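Local coordinates for FAD-binding oxidoreductase (Gulosibacter chungangensis, PDB 7PBG), which oxidises 4-ethylphenol and probably related 4-alkylphenols by dehydrogenation to vinyl products such as 4-vinylphenol, using covalently bound FAD, at residues F390-V401 against M438-A449; A275-A286 against Y427-L435. All coordinates share one frame; numbering follows the deposited sequence.

Interactions 1 and 2 are neighbouring strand pairings in one antiparallel sheet, their centres about 12 Å apart. Strands 426-433 and 438-447 follow each other in the chain and lie side by side, so interaction 2 adds strand 277-280 beyond the first and interaction 1 adds 390-401 beyond the second. Between the two contacts, Ile-441 N lies 2.7 Å from Gln-430 O, and His-440 NE2 lies 2.6 Å from Tyr-427 OH, both probable hydrogen bonds. Toward the flavin, Leu-443 CD1 packs 3.7 Å from Phe-283 CZ. Interaction 1 carries the covalent attachment of FAD through His-395; interaction 2 reaches the same cofactor less directly, with the Phe-283 side chain about 5 Å from it.

Interaction 1: F390-V401 against M438-A449; sequences FPNAGHFFYAPV and MHHICLPLYDTA. With FAD (flavin-adenine dinucleotide), chain C.
Val-401 CG2 rests over one face of the His-439 ring, 4.2 Å from CE1, near the start of strand 438-447. His-440 N then gives a nearly straight hydrogen bond to Pro-400 O (3.0 Å, 177°). Its ring, whose ND1 and NE2 are hydrogen-bonded to Gln-412 and Tyr-427, receives the edge of Tyr-398 in an offset edge-to-face pair with planes at 89°. Ile-441 meets the other strand with two branches: CD1 touches Ala-399 CB, and CG2 approaches Phe-397 CD1. Cys-442 and Tyr-398 exchange backbone hydrogen bonds in both directions, an isolated bridge.

Leu-443 brings the strand to the flavin. With CG anti to the backbone N (chi1 -171°), it lies alongside Phe-397, CG 3.6 Å from CE1, while its CD2 branch reaches His-395 CB at 3.5 Å. Phe-397 CZ in turn sits over the centre of the His-395 ring and 3.5 Å from FAD C9. Pro-444 has no N-H to donate, and its CG presses on Phe-396 O; regular pairing is interrupted here. Leu-445 O meets the ring edge of Phe-390, and pairing resumes with Tyr-446 and Gly-394, which exchange two backbone bonds. Beyond them, the Asn-392 amide lies beside the Asp-447 carboxylate with a weak bond from ND2 to OD1, and Thr-448 N donates to Asn-392 O at 2.9 Å.

The break in pairing falls at the residue that carries the cofactor: His-395 NE2 is joined to FAD C8M at 1.4 Å, the 8-alpha-(N3-histidyl) link of vanillyl-alcohol-oxidase-type flavoproteins. The hydrocarbon of Leu-443 and the ring of Phe-397 pack around this tether, and, as in relatives, the linkage probably raises the flavin's redox potential.

Interaction 2: A275-A286 against Y427-L435; sequences APIVRNVTFDAA and YLAQFIIGL
Gln-430 reaches across to strand 277-280 with its whole side chain. CB starts over the paired backbones, 3.9 Å from Val-278 O and within van der Waals range of Phe-283 CE1. A chi1 of -176° swings CG away from the backbone N and along Val-278 O toward Ile-277, and CD comes 3.7 Å from Ile-277 CB. At the tip the two amide atoms part, NE2 lying against Ile-277 CG2. Gln-430 OE1 instead accepts from Arg-279 NE (3.1 Å, 161°) nearly head-on, lying in the guanidinium plane. A weak bond from Arg-279 NH2 adds to this grip, so amide and guanidinium are held almost coplanar. Phe-283 CD2 lies over the centre of that guanidinium, and Glu-152, an FAD-binding residue, forms a long, weak ion pair with NH2.

This is the point where strand 277-280, inside the large antiparallel sheet that also holds strands 426-433 and 438-447, runs straight into helix 281-288. Asn-280 is the N-cap: its OD1 accepts from Phe-283 N and also from Ala-429 N (2.9 Å), the two donors arriving from opposite faces of the amide. Its ND2 donates to Tyr-427 O (3.3 Å, 172°) and to Tyr-413 of helix 406-422. One asparagine thus caps the helix and extends the strand pairing past Arg-279, where its own N also donates to Ala-429 O. Against the first helical turn, Leu-428 spreads its branches: CD1 meets Thr-282 CG2 at 3.7 Å, CD2 meets Ala-286 CB at 3.9 Å, and CB packs on Phe-283 CG. At the far end, a water donates to both Pro-276 O and Ile-433 O.

Interaction 1: F390-V401 against M438-A449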
loop_
_atom_site.group_PDB
_atom_site.type_symbol
_atom_site.label_atom_id
_atom_site.label_comp_id
_atom_site.label_asym_id
_atom_site.label_seq_id
_atom_site.Cartn_x
_atom_site.Cartn_y
_atom_site.Cartn_z
ATOM N N PHE A 390 -19.775 -5.242 -32.813
ATOM C CA PHE A 390 -20.575 -4.579 -33.865
ATOM C C PHE A 390 -19.874 -3.262 -34.181
ATOM O O PHE A 390 -19.004 -2.810 -33.427
ATOM C CB PHE A 390 -22.028 -4.433 -33.411
ATOM C CG PHE A 390 -22.203 -3.728 -32.093
ATOM C CD1 PHE A 390 -22.021 -2.362 -32.017
ATOM C CD2 PHE A 390 -22.555 -4.425 -30.951
ATOM C CE1 PHE A 390 -22.216 -1.699 -30.816
ATOM C CE2 PHE A 390 -22.687 -3.782 -29.736
ATOM C CZ PHE A 390 -22.539 -2.412 -29.675
ATOM N N PRO A 391 -20.284 -2.571 -35.254
ATOM C CA PRO A 391 -19.579 -1.360 -35.664
ATOM C C PRO A 391 -19.612 -0.291 -34.563
ATOM O O PRO A 391 -20.648 -0.029 -34.045
ATOM C CB PRO A 391 -20.280 -0.933 -36.972
ATOM C CG PRO A 391 -20.888 -2.199 -37.482
ATOM C CD PRO A 391 -21.290 -2.993 -36.252
ATOM N N ASN A 392 -18.450 0.283 -34.272
ATOM C CA ASN A 392 -18.277 1.413 -33.318
ATOM C C ASN A 392 -18.561 0.936 -31.882
ATOM O O ASN A 392 -18.823 1.781 -31.022
ATOM C CB ASN A 392 -19.197 2.605 -33.664
ATOM C CG ASN A 392 -19.250 2.921 -35.141
ATOM O OD1 ASN A 392 -18.224 2.997 -35.794
ATOM N ND2 ASN A 392 -20.454 3.030 -35.670
ATOM N N ALA A 393 -18.457 -0.374 -31.587
ATOM C CA ALA A 393 -18.655 -0.882 -30.219
ATOM C C ALA A 393 -17.576 -0.278 -29.304
ATOM O O ALA A 393 -16.365 -0.279 -29.596
ATOM C CB ALA A 393 -18.587 -2.387 -30.161
ATOM N N GLY A 394 -18.028 0.234 -28.175
ATOM C CA GLY A 394 -17.131 0.687 -27.117
ATOM C C GLY A 394 -17.789 0.411 -25.787
ATOM O O GLY A 394 -18.932 -0.100 -25.785
ATOM N N HIS A 395 -17.071 0.711 -24.719
ATOM C CA HIS A 395 -17.528 0.395 -23.351
ATOM C C HIS A 395 -17.490 1.602 -22.444
ATOM O O HIS A 395 -16.982 2.663 -22.821
ATOM C CB HIS A 395 -16.743 -0.838 -22.860
ATOM C CG HIS A 395 -15.278 -0.657 -22.868
ATOM N ND1 HIS A 395 -14.631 0.402 -22.270
ATOM C CD2 HIS A 395 -14.314 -1.452 -23.358
ATOM C CE1 HIS A 395 -13.343 0.303 -22.502
ATOM N NE2 HIS A 395 -13.114 -0.866 -23.079
ATOM N N PHE A 396 -18.047 1.377 -21.253
ATOM C CA PHE A 396 -18.355 2.400 -20.236
ATOM C C PHE A 396 -18.566 1.652 -18.937
ATOM O O PHE A 396 -19.637 1.139 -18.727
ATOM C CB PHE A 396 -19.558 3.189 -20.740
ATOM C CG PHE A 396 -19.999 4.376 -19.925
ATOM C CD1 PHE A 396 -19.314 5.565 -19.993
ATOM C CD2 PHE A 396 -21.104 4.296 -19.080
ATOM C CE1 PHE A 396 -19.720 6.671 -19.263
ATOM C CE2 PHE A 396 -21.517 5.398 -18.362
ATOM C CZ PHE A 396 -20.834 6.584 -18.450
ATOM N N PHE A 397 -17.522 1.569 -18.104
ATOM C CA PHE A 397 -17.447 0.536 -17.051
ATOM C C PHE A 397 -18.366 0.885 -15.874
ATOM O O PHE A 397 -18.373 2.021 -15.426
ATOM C CB PHE A 397 -16.012 0.350 -16.547
ATOM C CG PHE A 397 -15.150 -0.391 -17.517
ATOM C CD1 PHE A 397 -15.298 -1.762 -17.702
ATOM C CD2 PHE A 397 -14.165 0.274 -18.218
ATOM C CE1 PHE A 397 -14.527 -2.434 -18.639
ATOM C CE2 PHE A 397 -13.368 -0.398 -19.137
ATOM C CZ PHE A 397 -13.540 -1.766 -19.320
ATOM N N TYR A 398 -19.073 -0.112 -15.404
ATOM C CA TYR A 398 -19.682 -0.165 -14.045
ATOM C C TYR A 398 -18.970 -1.277 -13.299
ATOM O O TYR A 398 -19.225 -2.455 -13.605
ATOM C CB TYR A 398 -21.168 -0.435 -14.148
ATOM C CG TYR A 398 -21.846 -0.730 -12.830
ATOM C CD1 TYR A 398 -21.974 0.256 -11.873
ATOM C CD2 TYR A 398 -22.344 -1.990 -12.553
ATOM C CE1 TYR A 398 -22.536 -0.017 -10.642
ATOM C CE2 TYR A 398 -22.969 -2.254 -11.343
ATOM C CZ TYR A 398 -23.039 -1.270 -10.376
ATOM O OH TYR A 398 -23.621 -1.501 -9.161
ATOM N N ALA A 399 -18.116 -0.938 -12.331
ATOM C CA ALA A 399 -17.273 -1.976 -11.679
ATOM C C ALA A 399 -17.314 -1.851 -10.159
ATOM O O ALA A 399 -16.363 -1.367 -9.564
ATOM C CB ALA A 399 -15.894 -1.882 -12.216
ATOM N N PRO A 400 -18.417 -2.254 -9.517
ATOM C CA PRO A 400 -18.461 -2.166 -8.071
ATOM C C PRO A 400 -17.684 -3.259 -7.345
ATOM O O PRO A 400 -17.569 -4.378 -7.801
ATOM C CB PRO A 400 -19.934 -2.318 -7.737
ATOM C CG PRO A 400 -20.485 -3.163 -8.864
ATOM C CD PRO A 400 -19.691 -2.712 -10.093
ATOM N N VAL A 401 -17.348 -2.929 -6.103
ATOM C CA VAL A 401 -16.603 -3.833 -5.215
ATOM C C VAL A 401 -17.541 -4.178 -4.056
ATOM O O VAL A 401 -18.316 -3.329 -3.620
ATOM C CB VAL A 401 -15.276 -3.219 -4.749
ATOM C CG1 VAL A 401 -15.427 -1.901 -4.020
ATOM C CG2 VAL A 401 -14.449 -4.222 -3.953
ATOM N N MET A 438 -14.619 -8.758 -3.641
ATOM C CA MET A 438 -15.204 -9.218 -4.918
ATOM C C MET A 438 -15.464 -7.990 -5.787
ATOM O O MET A 438 -16.096 -7.032 -5.360
ATOM C CB MET A 438 -16.492 -10.027 -4.705
ATOM C CG MET A 438 -17.036 -10.693 -6.005
ATOM S SD MET A 438 -18.403 -11.780 -5.566
ATOM C CE MET A 438 -19.670 -10.556 -5.206
ATOM N N HIS A 439 -14.973 -8.054 -7.024
ATOM C CA HIS A 439 -15.336 -7.133 -8.104
ATOM C C HIS A 439 -16.357 -7.754 -9.051
ATOM O O HIS A 439 -16.244 -8.948 -9.435
ATOM C CB HIS A 439 -14.077 -6.767 -8.904
ATOM C CG HIS A 439 -12.981 -6.244 -8.061
ATOM N ND1 HIS A 439 -12.776 -4.882 -7.887
ATOM C CD2 HIS A 439 -12.026 -6.871 -7.342
ATOM C CE1 HIS A 439 -11.728 -4.691 -7.108
ATOM N NE2 HIS A 439 -11.257 -5.896 -6.765
ATOM N N HIS A 440 -17.310 -6.932 -9.431
ATOM C CA HIS A 440 -18.230 -7.156 -10.560
ATOM C C HIS A 440 -17.811 -6.189 -11.645
ATOM O O HIS A 440 -17.922 -4.979 -11.440
ATOM C CB HIS A 440 -19.680 -7.019 -10.129
ATOM C CG HIS A 440 -20.631 -6.955 -11.262
ATOM N ND1 HIS A 440 -21.845 -6.337 -11.138
ATOM C CD2 HIS A 440 -20.563 -7.455 -12.518
ATOM C CE1 HIS A 440 -22.504 -6.428 -12.289
ATOM N NE2 HIS A 440 -21.734 -7.138 -13.148
ATOM N N ILE A 441 -17.271 -6.681 -12.747
ATOM C CA ILE A 441 -16.951 -5.795 -13.896
ATOM C C ILE A 441 -18.062 -5.930 -14.949
ATOM O O ILE A 441 -18.262 -7.009 -15.499
ATOM C CB ILE A 441 -15.591 -6.144 -14.508
ATOM C CG1 ILE A 441 -14.465 -6.258 -13.461
ATOM C CG2 ILE A 441 -15.308 -5.149 -15.603
ATOM C CD1 ILE A 441 -14.429 -5.158 -12.433
ATOM N N CYS A 442 -18.858 -4.892 -15.108
ATOM C CA CYS A 442 -19.897 -4.763 -16.150
ATOM C C CYS A 442 -19.272 -3.948 -17.263
ATOM O O CYS A 442 -19.011 -2.732 -17.079
ATOM C CB CYS A 442 -21.150 -4.133 -15.584
ATOM S SG CYS A 442 -22.338 -3.689 -16.866
ATOM N N LEU A 443 -18.925 -4.632 -18.326
ATOM C CA LEU A 443 -18.390 -4.016 -19.556
ATOM C C LEU A 443 -19.535 -4.019 -20.544
ATOM O O LEU A 443 -19.845 -5.055 -21.161
ATOM C CB LEU A 443 -17.208 -4.849 -20.014
ATOM C CG LEU A 443 -16.375 -4.274 -21.145
ATOM C CD1 LEU A 443 -15.052 -5.034 -21.226
ATOM C CD2 LEU A 443 -17.100 -4.307 -22.477
ATOM N N PRO A 444 -20.261 -2.904 -20.687
ATOM C CA PRO A 444 -21.313 -2.853 -21.680
ATOM C C PRO A 444 -20.676 -2.569 -23.043
ATOM O O PRO A 444 -19.608 -1.941 -23.065
ATOM C CB PRO A 444 -22.132 -1.641 -21.268
ATOM C CG PRO A 444 -21.095 -0.708 -20.663
ATOM C CD PRO A 444 -20.126 -1.635 -19.959
ATOM N N LEU A 445 -21.291 -3.062 -24.103
ATOM C CA LEU A 445 -20.939 -2.669 -25.483
ATOM C C LEU A 445 -22.093 -1.885 -26.077
ATOM O O LEU A 445 -23.232 -2.382 -26.120
ATOM C CB LEU A 445 -20.576 -3.899 -26.292
ATOM C CG LEU A 445 -19.270 -4.541 -25.865
ATOM C CD1 LEU A 445 -19.003 -5.776 -26.699
ATOM C CD2 LEU A 445 -18.083 -3.569 -25.986
ATOM N N TYR A 446 -21.797 -0.650 -26.417
ATOM C CA TYR A 446 -22.784 0.255 -27.058
ATOM C C TYR A 446 -22.184 0.875 -28.314
ATOM O O TYR A 446 -20.982 0.839 -28.518
ATOM C CB TYR A 446 -23.247 1.327 -26.067
ATOM C CG TYR A 446 -22.223 2.374 -25.754
ATOM C CD1 TYR A 446 -22.347 3.651 -26.265
ATOM C CD2 TYR A 446 -21.097 2.100 -24.990
ATOM C CE1 TYR A 446 -21.398 4.627 -26.017
ATOM C CE2 TYR A 446 -20.130 3.058 -24.748
ATOM C CZ TYR A 446 -20.278 4.332 -25.258
ATOM O OH TYR A 446 -19.329 5.299 -25.076
ATOM N N ASP A 447 -23.033 1.502 -29.140
ATOM C CA ASP A 447 -22.588 2.154 -30.391
ATOM C C ASP A 447 -22.098 3.552 -30.052
ATOM O O ASP A 447 -22.950 4.456 -29.836
ATOM C CB ASP A 447 -23.749 2.220 -31.382
ATOM C CG ASP A 447 -23.360 2.701 -32.746
ATOM O OD1 ASP A 447 -22.342 3.358 -32.868
ATOM O OD2 ASP A 447 -24.188 2.516 -33.647
ATOM N N THR A 448 -20.779 3.765 -30.058
ATOM C CA THR A 448 -20.162 5.019 -29.585
ATOM C C THR A 448 -20.564 6.162 -30.515
ATOM O O THR A 448 -20.469 7.310 -30.061
ATOM C CB THR A 448 -18.649 4.899 -29.476
ATOM O OG1 THR A 448 -18.140 4.638 -30.799
ATOM C CG2 THR A 448 -18.304 3.846 -28.460
ATOM N N ALA A 449 -20.926 5.867 -31.770
ATOM C CA ALA A 449 -21.254 6.890 -32.798
ATOM C C ALA A 449 -22.719 7.331 -32.710
ATOM O O ALA A 449 -23.061 8.323 -33.376
ATOM C CB ALA A 449 -20.944 6.374 -34.181
HETATM P PA FAD C . -3.766 7.207 -18.971
HETATM O O1A FAD C . -4.980 7.499 -19.792
HETATM O O2A FAD C . -2.440 7.770 -19.418
HETATM O O5B FAD C . -4.036 7.719 -17.513
HETATM C C5B FAD C . -5.268 7.480 -16.849
HETATM C C4B FAD C . -5.480 8.600 -15.859
HETATM O O4B FAD C . -4.448 8.578 -14.831
HETATM C C3B FAD C . -5.404 10.026 -16.429
HETATM O O3B FAD C . -6.639 10.413 -17.026
HETATM C C2B FAD C . -4.963 10.846 -15.206
HETATM O O2B FAD C . -6.090 11.119 -14.396
HETATM C C1B FAD C . -3.986 9.885 -14.534
HETATM N N9A FAD C . -2.624 9.999 -14.986
HETATM C C8A FAD C . -2.015 9.197 -15.899
HETATM N N7A FAD C . -0.772 9.526 -16.090
HETATM C C5A FAD C . -0.568 10.639 -15.309
HETATM C C6A FAD C . 0.570 11.410 -15.054
HETATM N N6A FAD C . 1.742 11.215 -15.673
HETATM N N1A FAD C . 0.430 12.447 -14.197
HETATM C C2A FAD C . -0.767 12.630 -13.582
HETATM N N3A FAD C . -1.893 11.943 -13.721
HETATM C C4A FAD C . -1.721 10.947 -14.614
HETATM N N1 FAD C . -7.948 -1.432 -17.053
HETATM C C2 FAD C . -7.298 -2.149 -16.153
HETATM O O2 FAD C . -6.720 -1.598 -15.182
HETATM N N3 FAD C . -7.155 -3.481 -16.285
HETATM C C4 FAD C . -7.741 -4.189 -17.296
HETATM O O4 FAD C . -7.515 -5.409 -17.409
HETATM C C4X FAD C . -8.472 -3.487 -18.236
HETATM N N5 FAD C . -9.046 -4.166 -19.193
HETATM C C5X FAD C . -9.754 -3.441 -20.120
HETATM C C6 FAD C . -10.359 -4.144 -21.171
HETATM C C7 FAD C . -11.043 -3.496 -22.181
HETATM C C7M FAD C . -11.663 -4.301 -23.304
HETATM C C8 FAD C . -11.117 -2.087 -22.146
HETATM C C8M FAD C . -11.849 -1.339 -23.218
HETATM C C9 FAD C . -10.556 -1.386 -21.098
HETATM C C9A FAD C . -9.847 -2.032 -20.068
HETATM N N10 FAD C . -9.218 -1.352 -19.030
HETATM C C10 FAD C . -8.495 -2.061 -18.082
HETATM C "C1'" FAD C . -9.203 0.132 -18.956
HETATM C "C2'" FAD C . -8.009 0.767 -19.687
HETATM O "O2'" FAD C . -7.782 0.123 -20.987
HETATM C "C3'" FAD C . -6.660 0.679 -18.945
HETATM O "O3'" FAD C . -6.837 0.967 -17.579
HETATM C "C4'" FAD C . -5.542 1.578 -19.491
HETATM O "O4'" FAD C . -4.260 1.042 -19.129
HETATM C "C5'" FAD C . -5.678 2.986 -18.981
HETATM O "O5'" FAD C . -5.181 3.946 -19.924
HETATM P P FAD C . -3.669 4.454 -19.878
HETATM O O1P FAD C . -3.329 5.027 -21.222
HETATM O O2P FAD C . -2.853 3.310 -19.367
HETATM O O3P FAD C . -3.678 5.615 -18.778
HETATM O O HOH W 1 -23.220 -0.013 -34.882
HETATM O O HOH W 2 -19.253 -6.394 -6.441
#

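Interaction 2: A275-A286 against Y427-L435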
loop_
_atom_site.group_PDB
_atom_site.type_symbol
_atom_site.label_atom_id
_atom_site.label_comp_id
_atom_site.label_asym_id
_atom_site.label_seq_id
_atom_site.Cartn_x
_atom_site.Cartn_y
_atom_site.Cartn_z
ATOM N N ALA A 275 -5.252 -13.975 -8.686
ATOM C CA ALA A 275 -6.723 -13.889 -8.641
ATOM C C ALA A 275 -7.259 -14.326 -10.003
ATOM O O ALA A 275 -6.864 -13.782 -11.025
ATOM C CB ALA A 275 -7.120 -12.487 -8.299
ATOM N N PRO A 276 -8.021 -15.437 -10.084
ATOM C CA PRO A 276 -8.563 -15.825 -11.364
ATOM C C PRO A 276 -9.694 -14.888 -11.788
ATOM O O PRO A 276 -10.227 -14.175 -10.954
ATOM C CB PRO A 276 -8.986 -17.287 -11.156
ATOM C CG PRO A 276 -9.314 -17.355 -9.677
ATOM C CD PRO A 276 -8.376 -16.384 -9.002
ATOM N N ILE A 277 -10.017 -14.915 -13.066
ATOM C CA ILE A 277 -11.195 -14.195 -13.607
ATOM C C ILE A 277 -12.332 -15.202 -13.806
ATOM O O ILE A 277 -12.098 -16.376 -14.080
ATOM C CB ILE A 277 -10.844 -13.426 -14.895
ATOM C CG1 ILE A 277 -10.355 -14.343 -16.003
ATOM C CG2 ILE A 277 -9.810 -12.346 -14.589
ATOM C CD1 ILE A 277 -10.215 -13.672 -17.371
ATOM N N VAL A 278 -13.535 -14.700 -13.755
ATOM C CA VAL A 278 -14.748 -15.517 -14.007
ATOM C C VAL A 278 -15.556 -14.731 -15.017
ATOM O O VAL A 278 -16.132 -13.679 -14.615
ATOM C CB VAL A 278 -15.558 -15.805 -12.729
ATOM C CG1 VAL A 278 -16.659 -16.803 -13.054
ATOM C CG2 VAL A 278 -14.678 -16.305 -11.590
ATOM N N ARG A 279 -15.499 -15.103 -16.292
ATOM C CA ARG A 279 -16.244 -14.294 -17.287
ATOM C C ARG A 279 -17.436 -15.060 -17.824
ATOM O O ARG A 279 -17.450 -16.313 -17.874
ATOM C CB ARG A 279 -15.360 -13.803 -18.426
ATOM C CG ARG A 279 -14.522 -14.842 -19.100
ATOM C CD ARG A 279 -13.834 -14.118 -20.261
ATOM N NE ARG A 279 -13.095 -12.878 -20.013
ATOM C CZ ARG A 279 -12.345 -12.268 -20.955
ATOM N NH1 ARG A 279 -12.288 -12.751 -22.194
ATOM N NH2 ARG A 279 -11.687 -11.155 -20.673
ATOM N N ASN A 280 -18.394 -14.290 -18.309
ATOM C CA ASN A 280 -19.562 -14.890 -18.983
ATOM C C ASN A 280 -19.204 -15.219 -20.430
ATOM O O ASN A 280 -18.217 -14.697 -20.977
ATOM C CB ASN A 280 -20.805 -14.044 -18.836
ATOM C CG ASN A 280 -20.825 -12.729 -19.576
ATOM O OD1 ASN A 280 -19.801 -12.201 -20.001
ATOM N ND2 ASN A 280 -22.018 -12.175 -19.682
ATOM N N VAL A 281 -20.048 -16.043 -21.050
ATOM C CA VAL A 281 -19.778 -16.497 -22.447
ATOM C C VAL A 281 -19.744 -15.288 -23.376
ATOM O O VAL A 281 -18.889 -15.250 -24.333
ATOM C CB VAL A 281 -20.769 -17.576 -22.909
ATOM C CG1 VAL A 281 -22.194 -17.108 -22.979
ATOM C CG2 VAL A 281 -20.323 -18.135 -24.253
ATOM N N THR A 282 -20.548 -14.274 -23.139
ATOM C CA THR A 282 -20.565 -13.135 -24.080
ATOM C C THR A 282 -19.185 -12.471 -24.136
ATOM O O THR A 282 -18.750 -12.059 -25.259
ATOM C CB THR A 282 -21.636 -12.120 -23.684
ATOM O OG1 THR A 282 -22.845 -12.860 -23.525
ATOM C CG2 THR A 282 -21.832 -11.066 -24.749
ATOM N N PHE A 283 -18.506 -12.352 -22.993
ATOM C CA PHE A 283 -17.202 -11.654 -22.948
ATOM C C PHE A 283 -16.233 -12.471 -23.792
ATOM O O PHE A 283 -15.569 -11.945 -24.695
ATOM C CB PHE A 283 -16.810 -11.442 -21.490
ATOM C CG PHE A 283 -15.766 -10.386 -21.251
ATOM C CD1 PHE A 283 -15.690 -9.795 -20.011
ATOM C CD2 PHE A 283 -14.898 -9.976 -22.247
ATOM C CE1 PHE A 283 -14.741 -8.824 -19.760
ATOM C CE2 PHE A 283 -13.955 -8.986 -22.004
ATOM C CZ PHE A 283 -13.837 -8.459 -20.741
ATOM N N ASP A 284 -16.177 -13.787 -23.550
ATOM C CA ASP A 284 -15.233 -14.616 -24.332
ATOM C C ASP A 284 -15.610 -14.556 -25.806
ATOM O O ASP A 284 -14.711 -14.436 -26.657
ATOM C CB ASP A 284 -15.170 -16.064 -23.838
ATOM C CG ASP A 284 -13.986 -16.399 -22.929
ATOM O OD1 ASP A 284 -13.167 -15.480 -22.580
ATOM O OD2 ASP A 284 -13.873 -17.605 -22.601
ATOM N N ALA A 285 -16.879 -14.742 -26.136
ATOM C CA ALA A 285 -17.337 -14.717 -27.540
ATOM C C ALA A 285 -16.875 -13.417 -28.209
ATOM O O ALA A 285 -16.318 -13.440 -29.296
ATOM C CB ALA A 285 -18.841 -14.881 -27.565
ATOM N N ALA A 286 -17.024 -12.299 -27.533
ATOM C CA ALA A 286 -16.727 -10.986 -28.152
ATOM C C ALA A 286 -15.217 -10.814 -28.436
ATOM O O ALA A 286 -14.869 -9.962 -29.263
ATOM C CB ALA A 286 -17.283 -9.911 -27.273
ATOM N N TYR A 427 -24.087 -7.016 -22.419
ATOM C CA TYR A 427 -23.475 -7.125 -21.071
ATOM C C TYR A 427 -22.378 -8.155 -21.066
ATOM O O TYR A 427 -22.669 -9.339 -21.130
ATOM C CB TYR A 427 -24.577 -7.503 -20.082
ATOM C CG TYR A 427 -24.155 -7.782 -18.674
ATOM C CD1 TYR A 427 -23.026 -7.205 -18.086
ATOM C CD2 TYR A 427 -24.961 -8.595 -17.901
ATOM C CE1 TYR A 427 -22.658 -7.494 -16.783
ATOM C CE2 TYR A 427 -24.626 -8.861 -16.593
ATOM C CZ TYR A 427 -23.498 -8.297 -16.027
ATOM O OH TYR A 427 -23.266 -8.612 -14.726
ATOM N N LEU A 428 -21.143 -7.691 -21.000
ATOM C CA LEU A 428 -19.965 -8.540 -20.828
ATOM C C LEU A 428 -19.608 -8.458 -19.346
ATOM O O LEU A 428 -19.530 -7.349 -18.803
ATOM C CB LEU A 428 -18.840 -8.050 -21.734
ATOM C CG LEU A 428 -19.007 -8.423 -23.206
ATOM C CD1 LEU A 428 -20.270 -7.841 -23.828
ATOM C CD2 LEU A 428 -17.774 -7.963 -23.962
ATOM N N ALA A 429 -19.473 -9.604 -18.710
ATOM C CA ALA A 429 -19.405 -9.652 -17.239
ATOM C C ALA A 429 -18.139 -10.373 -16.843
ATOM O O ALA A 429 -17.814 -11.430 -17.443
ATOM C CB ALA A 429 -20.626 -10.312 -16.657
ATOM N N GLN A 430 -17.433 -9.821 -15.869
ATOM C CA GLN A 430 -16.371 -10.588 -15.202
ATOM C C GLN A 430 -16.600 -10.442 -13.696
ATOM O O GLN A 430 -16.972 -9.360 -13.233
ATOM C CB GLN A 430 -15.061 -10.088 -15.781
ATOM C CG GLN A 430 -13.818 -10.809 -15.297
ATOM C CD GLN A 430 -12.753 -10.576 -16.333
ATOM O OE1 GLN A 430 -12.771 -11.167 -17.422
ATOM N NE2 GLN A 430 -11.887 -9.628 -16.061
ATOM N N PHE A 431 -16.351 -11.498 -12.963
ATOM C CA PHE A 431 -16.307 -11.416 -11.487
ATOM C C PHE A 431 -14.929 -11.881 -11.067
ATOM O O PHE A 431 -14.389 -12.797 -11.656
ATOM C CB PHE A 431 -17.376 -12.269 -10.826
ATOM C CG PHE A 431 -18.780 -11.755 -10.957
ATOM C CD1 PHE A 431 -19.348 -10.955 -9.968
ATOM C CD2 PHE A 431 -19.484 -12.007 -12.109
ATOM C CE1 PHE A 431 -20.636 -10.474 -10.129
ATOM C CE2 PHE A 431 -20.768 -11.513 -12.267
ATOM C CZ PHE A 431 -21.347 -10.768 -11.267
ATOM N N ILE A 432 -14.352 -11.190 -10.093
ATOM C CA ILE A 432 -12.996 -11.534 -9.571
ATOM C C ILE A 432 -13.089 -11.432 -8.048
ATOM O O ILE A 432 -13.569 -10.375 -7.549
ATOM C CB ILE A 432 -11.930 -10.584 -10.142
ATOM C CG1 ILE A 432 -11.832 -10.614 -11.667
ATOM C CG2 ILE A 432 -10.582 -10.859 -9.485
ATOM C CD1 ILE A 432 -11.081 -9.433 -12.233
ATOM N N ILE A 433 -12.621 -12.460 -7.352
ATOM C CA ILE A 433 -12.145 -12.293 -5.948
ATOM C C ILE A 433 -10.636 -11.947 -6.006
ATOM O O ILE A 433 -9.861 -12.775 -6.433
ATOM C CB ILE A 433 -12.486 -13.542 -5.130
ATOM C CG1 ILE A 433 -14.008 -13.681 -5.005
ATOM C CG2 ILE A 433 -11.837 -13.459 -3.752
ATOM C CD1 ILE A 433 -14.435 -15.044 -4.584
ATOM N N GLY A 434 -10.260 -10.722 -5.626
ATOM C CA GLY A 434 -8.862 -10.273 -5.622
ATOM C C GLY A 434 -8.084 -11.031 -4.600
ATOM O O GLY A 434 -7.189 -11.762 -4.958
ATOM N N LEU A 435 -8.431 -10.848 -3.329
ATOM C CA LEU A 435 -7.893 -11.661 -2.221
ATOM C C LEU A 435 -9.011 -11.814 -1.176
ATOM O O LEU A 435 -9.428 -12.961 -0.924
ATOM C CB LEU A 435 -6.642 -10.996 -1.651
ATOM C CG LEU A 435 -5.843 -11.907 -0.728
ATOM C CD1 LEU A 435 -5.339 -13.115 -1.484
ATOM C CD2 LEU A 435 -4.687 -11.183 -0.040
HETATM O O HOH W 3 -10.922 -14.486 -8.328
HETATM O O HOH W 4 -24.594 -10.964 -22.169
#